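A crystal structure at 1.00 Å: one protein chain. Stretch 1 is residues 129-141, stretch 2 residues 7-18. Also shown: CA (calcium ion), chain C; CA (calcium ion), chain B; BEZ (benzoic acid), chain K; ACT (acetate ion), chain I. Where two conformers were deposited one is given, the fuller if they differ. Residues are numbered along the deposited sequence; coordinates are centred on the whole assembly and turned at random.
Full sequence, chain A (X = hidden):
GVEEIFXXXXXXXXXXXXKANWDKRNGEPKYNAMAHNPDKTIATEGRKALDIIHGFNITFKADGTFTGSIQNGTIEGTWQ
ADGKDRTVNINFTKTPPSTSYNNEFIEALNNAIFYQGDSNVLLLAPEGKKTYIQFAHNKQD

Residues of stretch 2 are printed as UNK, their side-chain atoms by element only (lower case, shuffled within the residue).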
# COMPACT_ATOMS: atom_id res chain seq x y z
N LYS A 129 7.47 -6.11 -10.80
CA LYS A 129 8.35 -5.80 -9.68
C LYS A 129 9.07 -4.47 -9.81
O LYS A 129 10.10 -4.27 -9.16
CB LYS A 129 9.29 -6.97 -9.35
CG LYS A 129 8.57 -8.25 -9.01
CD LYS A 129 9.51 -9.47 -8.92
CE LYS A 129 10.24 -9.87 -10.21
NZ LYS A 129 11.11 -11.06 -9.88
N LYS A 130 8.52 -3.53 -10.58
CA LYS A 130 9.17 -2.23 -10.76
C LYS A 130 8.75 -1.21 -9.73
O LYS A 130 9.38 -0.15 -9.60
CB LYS A 130 8.84 -1.64 -12.13
CG LYS A 130 9.28 -2.46 -13.32
CD LYS A 130 9.28 -1.61 -14.56
CE LYS A 130 9.39 -2.45 -15.81
NZ LYS A 130 10.71 -3.15 -15.87
N THR A 131 7.64 -1.48 -9.05
CA THR A 131 7.05 -0.58 -8.06
C THR A 131 6.59 -1.43 -6.91
O THR A 131 6.44 -2.64 -7.02
CB THR A 131 5.88 0.22 -8.66
OG1 THR A 131 4.87 -0.70 -9.09
CG2 THR A 131 6.29 1.11 -9.82
N TYR A 132 6.29 -0.76 -5.79
CA TYR A 132 5.56 -1.42 -4.70
C TYR A 132 4.90 -0.35 -3.86
O TYR A 132 5.27 0.81 -3.89
CB TYR A 132 6.45 -2.32 -3.85
CG TYR A 132 7.68 -1.70 -3.24
CD1 TYR A 132 7.66 -1.07 -2.00
CD2 TYR A 132 8.90 -1.75 -3.90
CE1 TYR A 132 8.80 -0.52 -1.44
CE2 TYR A 132 10.04 -1.17 -3.37
CZ TYR A 132 10.00 -0.57 -2.13
OH TYR A 132 11.16 -0.03 -1.64
N ILE A 133 3.91 -0.79 -3.07
CA ILE A 133 3.36 0.05 -1.99
C ILE A 133 3.88 -0.54 -0.70
O ILE A 133 3.95 -1.77 -0.52
CB ILE A 133 1.83 0.15 -2.07
CG1 ILE A 133 1.29 1.07 -0.98
CG2 ILE A 133 1.15 -1.22 -2.10
CD1 ILE A 133 -0.18 1.41 -1.16
N GLN A 134 4.24 0.34 0.24
CA GLN A 134 4.74 -0.06 1.55
C GLN A 134 3.81 0.43 2.64
O GLN A 134 3.37 1.60 2.62
CB GLN A 134 6.17 0.45 1.79
CG GLN A 134 6.80 -0.08 3.08
CD GLN A 134 8.27 0.26 3.28
OE1 GLN A 134 8.70 1.41 3.15
NE2 GLN A 134 9.04 -0.74 3.65
N PHE A 135 3.57 -0.45 3.61
CA PHE A 135 2.77 -0.15 4.80
C PHE A 135 3.60 -0.38 6.07
O PHE A 135 4.56 -1.14 6.07
CB PHE A 135 1.58 -1.12 4.90
CG PHE A 135 0.63 -1.11 3.74
CD1 PHE A 135 0.85 -1.89 2.62
CD2 PHE A 135 -0.55 -0.36 3.77
CE1 PHE A 135 -0.08 -1.91 1.58
CE2 PHE A 135 -1.45 -0.39 2.74
CZ PHE A 135 -1.22 -1.17 1.67
N ALA A 136 3.14 0.26 7.14
CA ALA A 136 3.67 0.07 8.49
C ALA A 136 2.50 -0.14 9.46
O ALA A 136 1.34 0.10 9.11
CB ALA A 136 4.48 1.30 8.92
N HIS A 137 2.80 -0.54 10.70
CA HIS A 137 1.74 -0.73 11.69
C HIS A 137 1.39 0.50 12.52
O HIS A 137 0.58 0.43 13.42
CB HIS A 137 2.06 -1.88 12.62
CG HIS A 137 1.86 -3.24 12.01
ND1 HIS A 137 0.67 -3.61 11.40
CD2 HIS A 137 2.66 -4.32 11.96
CE1 HIS A 137 0.75 -4.87 11.03
NE2 HIS A 137 1.94 -5.32 11.35
N ASN A 138 1.95 1.64 12.17
CA ASN A 138 1.64 2.93 12.77
C ASN A 138 1.29 3.92 11.69
O ASN A 138 1.90 3.90 10.60
CB ASN A 138 2.81 3.45 13.57
CG ASN A 138 3.10 2.54 14.71
OD1 ASN A 138 2.33 2.46 15.68
ND2 ASN A 138 4.14 1.75 14.56
N LYS A 139 0.34 4.80 11.99
CA LYS A 139 0.04 5.89 11.09
C LYS A 139 1.23 6.82 10.96
O LYS A 139 1.84 7.21 11.96
CB LYS A 139 -1.19 6.62 11.59
CG LYS A 139 -1.73 7.66 10.63
CD LYS A 139 -3.03 8.27 11.11
CE LYS A 139 -3.62 9.25 10.13
NZ LYS A 139 -4.99 9.58 10.45
N GLN A 140 1.57 7.17 9.74
CA GLN A 140 2.65 8.13 9.51
C GLN A 140 2.15 9.54 9.80
O GLN A 140 0.97 9.84 9.63
CB GLN A 140 3.13 8.02 8.06
CG GLN A 140 3.51 6.61 7.63
CD GLN A 140 4.55 6.00 8.52
OE1 GLN A 140 5.75 6.34 8.41
NE2 GLN A 140 4.17 5.16 9.45
N ASP A 141 3.08 10.39 10.24
CA ASP A 141 2.73 11.73 10.73
C ASP A 141 3.84 12.75 10.54
O ASP A 141 4.95 12.38 10.10
CB ASP A 141 2.32 11.64 12.19
CG ASP A 141 3.39 11.08 13.10
OD1 ASP A 141 4.58 11.07 12.72
OD2 ASP A 141 3.07 10.59 14.21
OXT ASP A 141 3.56 13.92 10.87
N UNK A 7 -2.30 -10.64 8.73
CA UNK A 7 -3.32 -10.40 9.76
C UNK A 7 -2.69 -10.04 11.11
O UNK A 7 -3.02 -10.58 12.16
c UNK A 7 -4.24 -11.62 9.88
N UNK A 8 -1.75 -9.11 11.06
CA UNK A 8 -0.90 -8.73 12.18
C UNK A 8 -1.20 -7.36 12.76
O UNK A 8 -0.33 -6.77 13.44
c UNK A 8 0.53 -8.80 11.72
o UNK A 8 0.73 -7.89 10.64
N UNK A 9 -2.38 -6.85 12.47
CA UNK A 9 -2.76 -5.50 12.92
C UNK A 9 -2.96 -4.58 11.72
O UNK A 9 -2.58 -4.88 10.59
N UNK A 10 -3.57 -3.42 11.98
CA UNK A 10 -3.80 -2.43 10.95
C UNK A 10 -2.50 -2.12 10.20
O UNK A 10 -1.47 -1.88 10.85
c UNK A 10 -4.92 -0.21 10.50
o UNK A 10 -5.23 -1.37 12.66
c UNK A 10 -4.30 -1.09 11.59
N UNK A 11 -2.59 -2.02 8.87
CA UNK A 11 -1.51 -1.57 8.02
C UNK A 11 -1.83 -0.18 7.47
O UNK A 11 -2.90 0.03 6.88
c UNK A 11 3.12 -5.25 8.33
c UNK A 11 3.00 -3.88 8.20
c UNK A 11 1.80 -3.28 7.85
c UNK A 11 -1.28 -5.08 7.21
c UNK A 11 0.85 -5.51 7.77
c UNK A 11 0.70 -4.11 7.61
c UNK A 11 -0.67 -3.87 7.22
c UNK A 11 -1.30 -2.57 6.86
n UNK A 11 -0.38 -6.08 7.53
c UNK A 11 2.06 -6.09 8.11
N UNK A 12 -0.90 0.76 7.64
CA UNK A 12 -1.03 2.15 7.26
C UNK A 12 -0.07 2.48 6.14
O UNK A 12 1.10 2.06 6.18
n UNK A 12 -2.62 2.29 11.48
c UNK A 12 -0.70 3.04 8.48
c UNK A 12 -3.29 3.29 10.95
c UNK A 12 -1.56 2.00 10.67
n UNK A 12 -2.72 3.67 9.82
c UNK A 12 -1.61 2.88 9.64
N UNK A 13 -0.50 3.24 5.14
CA UNK A 13 0.39 3.52 4.00
C UNK A 13 1.56 4.42 4.42
O UNK A 13 1.41 5.44 5.09
c UNK A 13 0.51 4.72 1.78
c UNK A 13 -1.39 3.23 2.28
c UNK A 13 -0.40 4.21 2.87
N UNK A 14 2.74 3.99 3.97
CA UNK A 14 3.97 4.78 4.05
C UNK A 14 4.14 5.58 2.76
O UNK A 14 4.16 6.82 2.78
c UNK A 14 5.19 3.90 4.37
c UNK A 14 6.47 4.72 4.36
c UNK A 14 5.01 3.19 5.69
N UNK A 15 4.28 4.90 1.61
CA UNK A 15 4.41 5.60 0.31
C UNK A 15 4.27 4.54 -0.78
O UNK A 15 4.20 3.32 -0.52
c UNK A 15 5.80 7.60 -0.63
o UNK A 15 4.96 7.74 -1.54
c UNK A 15 5.78 6.33 0.21
o UNK A 15 6.72 8.42 -0.38
N UNK A 16 4.22 5.08 -1.99
CA UNK A 16 4.35 4.31 -3.24
C UNK A 16 5.78 4.43 -3.68
O UNK A 16 6.35 5.51 -3.61
c UNK A 16 1.33 5.75 -3.17
c UNK A 16 -0.21 3.69 -4.16
c UNK A 16 3.41 4.89 -4.30
c UNK A 16 1.94 4.79 -3.96
c UNK A 16 -0.03 5.67 -2.85
c UNK A 16 -0.79 4.64 -3.38
c UNK A 16 1.15 3.75 -4.45
N UNK A 17 6.39 3.33 -4.13
CA UNK A 17 7.80 3.30 -4.46
C UNK A 17 7.99 2.94 -5.92
O UNK A 17 7.32 2.03 -6.44
o UNK A 17 8.85 4.09 1.81
c UNK A 17 9.85 3.17 -1.60
c UNK A 17 8.64 2.74 -2.13
c UNK A 17 9.95 3.60 -0.28
c UNK A 17 8.54 2.28 -3.58
c UNK A 17 7.61 3.22 -0.01
c UNK A 17 8.84 3.64 0.50
c UNK A 17 7.54 2.77 -1.30
N UNK A 18 8.89 3.64 -6.58
CA UNK A 18 9.25 3.36 -7.97
C UNK A 18 10.71 3.02 -8.10
O UNK A 18 11.48 3.02 -7.15
CA CA C . 6.71 11.36 11.55
CA CA B . 5.33 9.85 14.80
C BEZ K . 6.28 2.86 11.54
O1 BEZ K . 5.70 4.00 11.55
O2 BEZ K . 6.08 1.94 12.43
C1 BEZ K . 7.27 2.57 10.44
C2 BEZ K . 8.11 1.43 10.51
C3 BEZ K . 8.97 1.16 9.43
C4 BEZ K . 9.01 1.98 8.29
C5 BEZ K . 8.15 3.15 8.21
C6 BEZ K . 7.32 3.40 9.30
C ACT I . -6.44 11.81 7.80
O ACT I . -7.60 11.68 8.28
OXT ACT I . -5.41 11.36 8.37
CH3 ACT I . -6.21 12.56 6.51
O HOH W 1 0.11 6.25 7.45
O HOH W 2 4.29 7.98 13.17
O HOH W 3 6.07 9.59 9.99

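Position 7 carries a single side-chain carbon that points away from stretch 1 and touches nothing there; one carbon alone makes it alanine, A7. Position 8 has one carbon followed by one oxygen, the pattern of serine. The oxygen of S8, OG, lies 2.9 Å from H137 NE2. Position 9 has no side-chain atoms and is glycine, G9. Its phi of 115° and psi of 167° would jam a CB against the carbonyl oxygen of position 8, so the backbone itself calls for glycine.

At position 10 one carbon bears an oxygen and a carbon. This branching identifies threonine, T10, whose side chain stays 5.4 Å from stretch 1; its backbone does the work, as H137 ND1 donates to T10 O at 2.8 Å in a nearly straight bond. Position 11 has one carbon leading to fused five- and six-membered rings of eight carbons and one nitrogen, which only tryptophan provides. The six-membered ring of W11 stacks face to face on the H137 ring, with centroids 3.6 Å apart and planes at 22°, while F135 CB packs 3.7 Å from W11 CE3.

Position 12 shows one carbon and a five-membered ring of three carbons and two nitrogens, hence histidine, H12. K139 CB sits over its face, 4.1 Å from the ring centroid. Position 13 has three carbons, one carrying the other two: valine, V13. Although its CA-to-CB bond points away, CG2 reaches 3.6 Å from F135 CE2. Position 14 repeats the three-carbon fork and is also valine, but V14 points toward stretch 1, with CG2 3.8 Å from A136 CB.

Position 15 has two carbons, the second bearing two oxygens, which is aspartate. The side chain of D15 stays 5.8 Å from stretch 1; both carboxylate oxygens are bonded elsewhere in the structure, and D15 OD1 also accepts from the backbone N of position 16 at 2.8 Å. At position 16 one carbon precedes a six-carbon ring without oxygen, so this is phenylalanine, F16, with CE2 3.8 Å from I133 CD1. Position 17 adds an oxygen to such a ring and is tyrosine. The ring of Y17 runs nearly parallel to that of Y132 but is slid along it, leaving Y17 CB over the Y132 face, 3.5 Å from the centroid. Position 18, without side-chain atoms, is glycine; G18 would have room for a CB.

The two strands run antiparallel, and backbone hydrogen bonds set their register. Y132 and Y17 exchange a pair, as do A136 and H12. Between them a bulge shifts the register by one: Q134 N donates to D15 O at 3.1 Å, whereas Q134 O accepts from V14 N at 2.8 Å. I133 and F16 share one face of the sheet, while the tyrosine pair lies on the other with Q134, D15, A136 and H12. Beyond the strand, H137 combines its bond to T10 with the W11 stack, and a water bridges V13 O and Q140 N, extending the contact past the ladder.

Stretch 2 7-18: ASGTWHVVDFYG
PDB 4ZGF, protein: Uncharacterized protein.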